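Local coordinates for Rbsd/fucu transport protein family protein (Streptococcus pneumoniae, PDB 4A34) that probably interconverts the alpha and beta anomers of L-fucose as a fucose mutarotase of the RbsD/FucU family, and binds beta-L-fucopyranose, at residues 24-29 against 120-125; 70-75 against 102-107. All coordinates share one frame; numbering follows the deposited sequence.

Interaction 1 (24-29 against 120-125); sequences DEIVLA and AIVATG
Parallel pairing of strand 25-29 with strand 120-124 forms an inner part of the mixed six-stranded sheet of this RbsD/FucU-family subunit, Val27 lying beside Ile121 and Leu28 beside Val122. The backbone ladder runs from Val27 N to Ala120 O (2.9 Å), through Val122 N to Val27 O, to Ala29 N and Val122 O, the first two bonds nearly straight and the third more bent. On one face, CB of Val27 rests on CG1 of Ile121 at 3.8 Å. Farther along that face CB of Ala29 meets CG2 of Ile121 (3.6 Å), and helix 35-38 packs there through Ser35 and Cys38. The other face carries Ile26, Leu28 and Val122: CD2 of Leu28 abuts CG1 of Val122, whose neighbour beyond is CD1 of Ile26 at 4.2 Å. Helix 50-60 closes over this side, Ile57 against Leu28 and Leu53 against Val122. Strand 25-29 leads toward the fucose pocket, where Asn132, a pocket residue, touches Ala29. At this end Thr124 grips the carbonyl of Ala29 twice. With OG1 set between its own backbone N and carbonyl carbon (chi1 71°), the hydroxyl donates to Ala29 O at 2.7 Å, while Thr124 N donates to the same oxygen at 2.9 Å from the opposite face of the carbonyl plane.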
# COMPACT_ATOMS: atom_id res chain seq x y z
N ASP I 24 -15.60 13.88 -19.05
CA ASP I 24 -14.79 12.68 -18.89
C ASP I 24 -15.00 11.76 -20.08
O ASP I 24 -16.09 11.70 -20.64
CB ASP I 24 -15.14 11.94 -17.60
CG ASP I 24 -14.52 12.56 -16.38
OD1 ASP I 24 -13.43 13.17 -16.48
OD2 ASP I 24 -15.13 12.42 -15.30
N GLU I 25 -13.94 11.04 -20.46
CA GLU I 25 -14.01 10.09 -21.56
C GLU I 25 -13.71 8.67 -21.08
O GLU I 25 -13.04 8.47 -20.07
CB GLU I 25 -13.05 10.49 -22.68
CG GLU I 25 -13.43 11.80 -23.35
CD GLU I 25 -12.35 12.34 -24.28
OE1 GLU I 25 -11.53 11.55 -24.79
OE2 GLU I 25 -12.34 13.56 -24.52
N ILE I 26 -14.25 7.69 -21.81
CA ILE I 26 -14.01 6.28 -21.52
C ILE I 26 -13.84 5.51 -22.81
O ILE I 26 -14.60 5.70 -23.76
CB ILE I 26 -15.13 5.64 -20.64
CG1 ILE I 26 -14.82 4.15 -20.40
CG2 ILE I 26 -16.51 5.87 -21.26
CD1 ILE I 26 -15.76 3.44 -19.50
N VAL I 27 -12.84 4.63 -22.84
CA VAL I 27 -12.49 3.88 -24.04
C VAL I 27 -12.99 2.46 -23.94
O VAL I 27 -12.72 1.75 -22.98
CB VAL I 27 -10.96 3.87 -24.28
CG1 VAL I 27 -10.63 3.15 -25.57
CG2 VAL I 27 -10.41 5.29 -24.33
N LEU I 28 -13.74 2.04 -24.96
CA LEU I 28 -14.15 0.66 -25.07
C LEU I 28 -13.14 0.01 -25.99
O LEU I 28 -13.19 0.18 -27.21
CB LEU I 28 -15.59 0.55 -25.59
CG LEU I 28 -16.65 1.42 -24.90
CD1 LEU I 28 -18.04 1.30 -25.54
CD2 LEU I 28 -16.75 1.13 -23.40
N ALA I 29 -12.18 -0.69 -25.40
CA ALA I 29 -11.06 -1.23 -26.16
C ALA I 29 -11.33 -2.65 -26.64
O ALA I 29 -11.91 -3.46 -25.91
CB ALA I 29 -9.80 -1.18 -25.33
N ALA I 120 -10.95 6.08 -18.10
CA ALA I 120 -10.78 4.64 -18.02
C ALA I 120 -10.83 3.97 -19.38
O ALA I 120 -11.50 4.43 -20.32
CB ALA I 120 -11.83 4.03 -17.10
N ILE I 121 -10.10 2.87 -19.47
CA ILE I 121 -10.21 1.98 -20.60
C ILE I 121 -10.78 0.66 -20.09
O ILE I 121 -10.31 0.13 -19.07
CB ILE I 121 -8.85 1.74 -21.29
CG1 ILE I 121 -8.22 3.08 -21.73
CG2 ILE I 121 -8.99 0.73 -22.44
CD1 ILE I 121 -6.91 2.97 -22.48
N VAL I 122 -11.80 0.17 -20.78
CA VAL I 122 -12.29 -1.19 -20.56
C VAL I 122 -11.82 -2.12 -21.68
O VAL I 122 -12.10 -1.89 -22.85
CB VAL I 122 -13.84 -1.26 -20.34
CG1 VAL I 122 -14.55 -0.25 -21.19
CG2 VAL I 122 -14.37 -2.65 -20.60
N ALA I 123 -11.06 -3.14 -21.30
CA ALA I 123 -10.64 -4.19 -22.23
C ALA I 123 -11.79 -5.17 -22.44
O ALA I 123 -12.28 -5.79 -21.49
CB ALA I 123 -9.41 -4.90 -21.70
N THR I 124 -12.24 -5.32 -23.68
CA THR I 124 -13.34 -6.21 -23.98
C THR I 124 -12.83 -7.46 -24.69
O THR I 124 -11.63 -7.61 -24.91
CB THR I 124 -14.39 -5.51 -24.84
OG1 THR I 124 -13.85 -5.32 -26.15
CG2 THR I 124 -14.79 -4.16 -24.23
N GLY I 125 -13.75 -8.36 -25.05
CA GLY I 125 -13.39 -9.59 -25.73
C GLY I 125 -13.59 -9.51 -27.23
O GLY I 125 -13.49 -10.52 -27.93

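Interaction 2 (70-75 against 102-107); sequences SIQFMN and TITYLR
Backbone hydrogen bonds join strand 71-74 to strand 103-106 in parallel, Ile71 lying beside Ile103 and Phe73 beside Tyr105. The bonds alternate in direction: Thr104 N to Ile71 O, Phe73 N to Thr104 O, Leu106 N to Phe73 O and, last, Asn75 N to Leu106 O at 2.8 Å. Before the first backbone bond, a side-chain hydroxyl links the segments: Thr102 OG1, anti to its own backbone N (chi1 -157°), accepts from Ser70 N at 2.8 Å and only weakly from Ser70 OG. The same OG1 is also hydrogen-bonded to Asp68 O.

Apolar and aromatic packing fills one face. CG2 of Ile103 sits over the Phe73 ring in a CH-pi contact, 4.0 Å from the centroid and displaced toward the rim, while CG1 of Ile103 meets CG2 of Ile71 at 3.8 Å. Phe73 and Tyr105 lie side by side, their planes 77° apart, with CD2 of Phe73 3.5 Å from CE2 of Tyr105. Trp86 meets both rings, and Ile93 of helix 85-93 packs against Ile71, Phe73 and Ile103.

On the other face mixed contacts prevail. CG of Gln72, anti to the carbonyl carbon (chi1 -70°), lies 3.5 Å from Thr104 OG1 and also touches CG of Leu106; Ser69 OG bonds to both Gln72 NE2 and Thr104 OG1. Met74 reaches toward the bound fucose beside the pocket residues Tyr33, Tyr112 and Tyr130. With helix 85-93 as the connection, the two strands make a beta-alpha-beta crossover unit.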
# COMPACT_ATOMS: atom_id res chain seq x y z
N SER I 70 -18.20 13.71 -29.73
CA SER I 70 -18.33 13.01 -28.46
C SER I 70 -17.95 11.54 -28.62
O SER I 70 -17.81 10.82 -27.63
CB SER I 70 -19.74 13.15 -27.91
OG SER I 70 -20.63 12.26 -28.56
N ILE I 71 -17.79 11.10 -29.87
CA ILE I 71 -17.45 9.71 -30.20
C ILE I 71 -16.30 9.65 -31.22
O ILE I 71 -16.29 10.40 -32.19
CB ILE I 71 -18.69 8.94 -30.73
CG1 ILE I 71 -19.76 8.82 -29.65
CG2 ILE I 71 -18.32 7.56 -31.24
CD1 ILE I 71 -21.16 8.69 -30.19
N GLN I 72 -15.32 8.78 -30.97
CA GLN I 72 -14.20 8.61 -31.89
C GLN I 72 -13.98 7.14 -32.21
O GLN I 72 -14.02 6.30 -31.32
CB GLN I 72 -12.91 9.20 -31.33
CG GLN I 72 -12.85 10.71 -31.24
CD GLN I 72 -13.47 11.22 -29.97
OE1 GLN I 72 -13.02 10.89 -28.86
NE2 GLN I 72 -14.51 12.03 -30.10
N PHE I 73 -13.73 6.84 -33.48
CA PHE I 73 -13.29 5.51 -33.86
C PHE I 73 -11.82 5.58 -34.24
O PHE I 73 -11.25 6.67 -34.31
CB PHE I 73 -14.14 4.93 -35.00
CG PHE I 73 -15.61 4.79 -34.68
CD1 PHE I 73 -16.07 4.73 -33.37
CD2 PHE I 73 -16.53 4.69 -35.71
CE1 PHE I 73 -17.43 4.60 -33.10
CE2 PHE I 73 -17.90 4.56 -35.45
CZ PHE I 73 -18.35 4.52 -34.14
N MET I 74 -11.20 4.42 -34.44
CA MET I 74 -9.81 4.38 -34.87
C MET I 74 -9.77 4.07 -36.35
O MET I 74 -10.19 2.99 -36.77
CB MET I 74 -9.03 3.31 -34.09
CG MET I 74 -7.60 3.10 -34.58
SD MET I 74 -6.74 1.73 -33.78
CE MET I 74 -6.36 2.45 -32.18
N ASN I 75 -9.27 5.02 -37.14
CA ASN I 75 -9.21 4.85 -38.59
C ASN I 75 -8.26 3.73 -39.04
O ASN I 75 -7.29 3.42 -38.35
CB ASN I 75 -8.85 6.16 -39.29
CG ASN I 75 -9.59 6.33 -40.62
OD1 ASN I 75 -9.95 5.35 -41.28
ND2 ASN I 75 -9.81 7.58 -41.02
N THR I 102 -21.44 13.52 -34.81
CA THR I 102 -20.51 13.62 -33.69
C THR I 102 -19.35 12.62 -33.77
O THR I 102 -18.34 12.79 -33.08
CB THR I 102 -21.22 13.50 -32.31
OG1 THR I 102 -20.43 14.13 -31.30
CG2 THR I 102 -21.46 12.05 -31.94
N ILE I 103 -19.50 11.58 -34.58
CA ILE I 103 -18.44 10.59 -34.77
C ILE I 103 -17.30 11.17 -35.60
O ILE I 103 -17.54 11.70 -36.69
CB ILE I 103 -18.95 9.29 -35.45
CG1 ILE I 103 -19.97 8.58 -34.56
CG2 ILE I 103 -17.77 8.34 -35.77
CD1 ILE I 103 -20.67 7.41 -35.23
N THR I 104 -16.08 11.09 -35.08
CA THR I 104 -14.88 11.43 -35.84
C THR I 104 -13.91 10.26 -35.78
O THR I 104 -14.17 9.27 -35.10
CB THR I 104 -14.22 12.76 -35.38
OG1 THR I 104 -13.75 12.65 -34.03
CG2 THR I 104 -15.20 13.95 -35.48
N TYR I 105 -12.80 10.36 -36.51
CA TYR I 105 -11.90 9.22 -36.69
C TYR I 105 -10.45 9.64 -36.46
O TYR I 105 -10.00 10.66 -36.98
CB TYR I 105 -12.08 8.60 -38.08
CG TYR I 105 -13.51 8.19 -38.38
CD1 TYR I 105 -14.45 9.12 -38.83
CD2 TYR I 105 -13.93 6.87 -38.19
CE1 TYR I 105 -15.78 8.75 -39.09
CE2 TYR I 105 -15.25 6.49 -38.46
CZ TYR I 105 -16.17 7.43 -38.90
OH TYR I 105 -17.49 7.07 -39.16
N LEU I 106 -9.73 8.85 -35.68
CA LEU I 106 -8.37 9.21 -35.31
C LEU I 106 -7.37 8.23 -35.88
O LEU I 106 -7.64 7.03 -35.98
CB LEU I 106 -8.23 9.28 -33.78
CG LEU I 106 -9.19 10.11 -32.92
CD1 LEU I 106 -8.77 10.06 -31.46
CD2 LEU I 106 -9.26 11.54 -33.37
N ARG I 107 -6.20 8.76 -36.25
CA ARG I 107 -5.04 7.96 -36.61
C ARG I 107 -4.65 7.08 -35.43
O ARG I 107 -4.58 7.57 -34.30
CB ARG I 107 -3.86 8.87 -36.96
CG ARG I 107 -3.88 9.48 -38.35
CD ARG I 107 -2.54 10.18 -38.67
NE ARG I 107 -2.06 11.05 -37.58
CZ ARG I 107 -0.95 10.85 -36.87
NH1 ARG I 107 -0.16 9.81 -37.12
NH2 ARG I 107 -0.62 11.70 -35.90

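How the interactions relate
Interactions 1 and 2 belong to one mixed sheet, with centres 14 Å apart and nearest atoms about 4 Å apart, without touching. Strand 133-136, antiparallel to its neighbours, separates them: its backbone bonds to Ile26 and Leu28 through Leu135 and Ile133, and to Gln72 through Ile134. Along the chain, 24-29 comes first, then 70-75 and 102-107, and finally 120-125, so interaction 2 forms between residues that interaction 1 brackets. Interaction 1 lies nearer the middle of the chain; interaction 2 includes 103-106, one of the two outermost strands within the chain. Met74 comes within about 4 Å of bound fucose, whereas the Ala29 side chain stays about 7 Å away, consistent with the sheet helping to frame the sugar site.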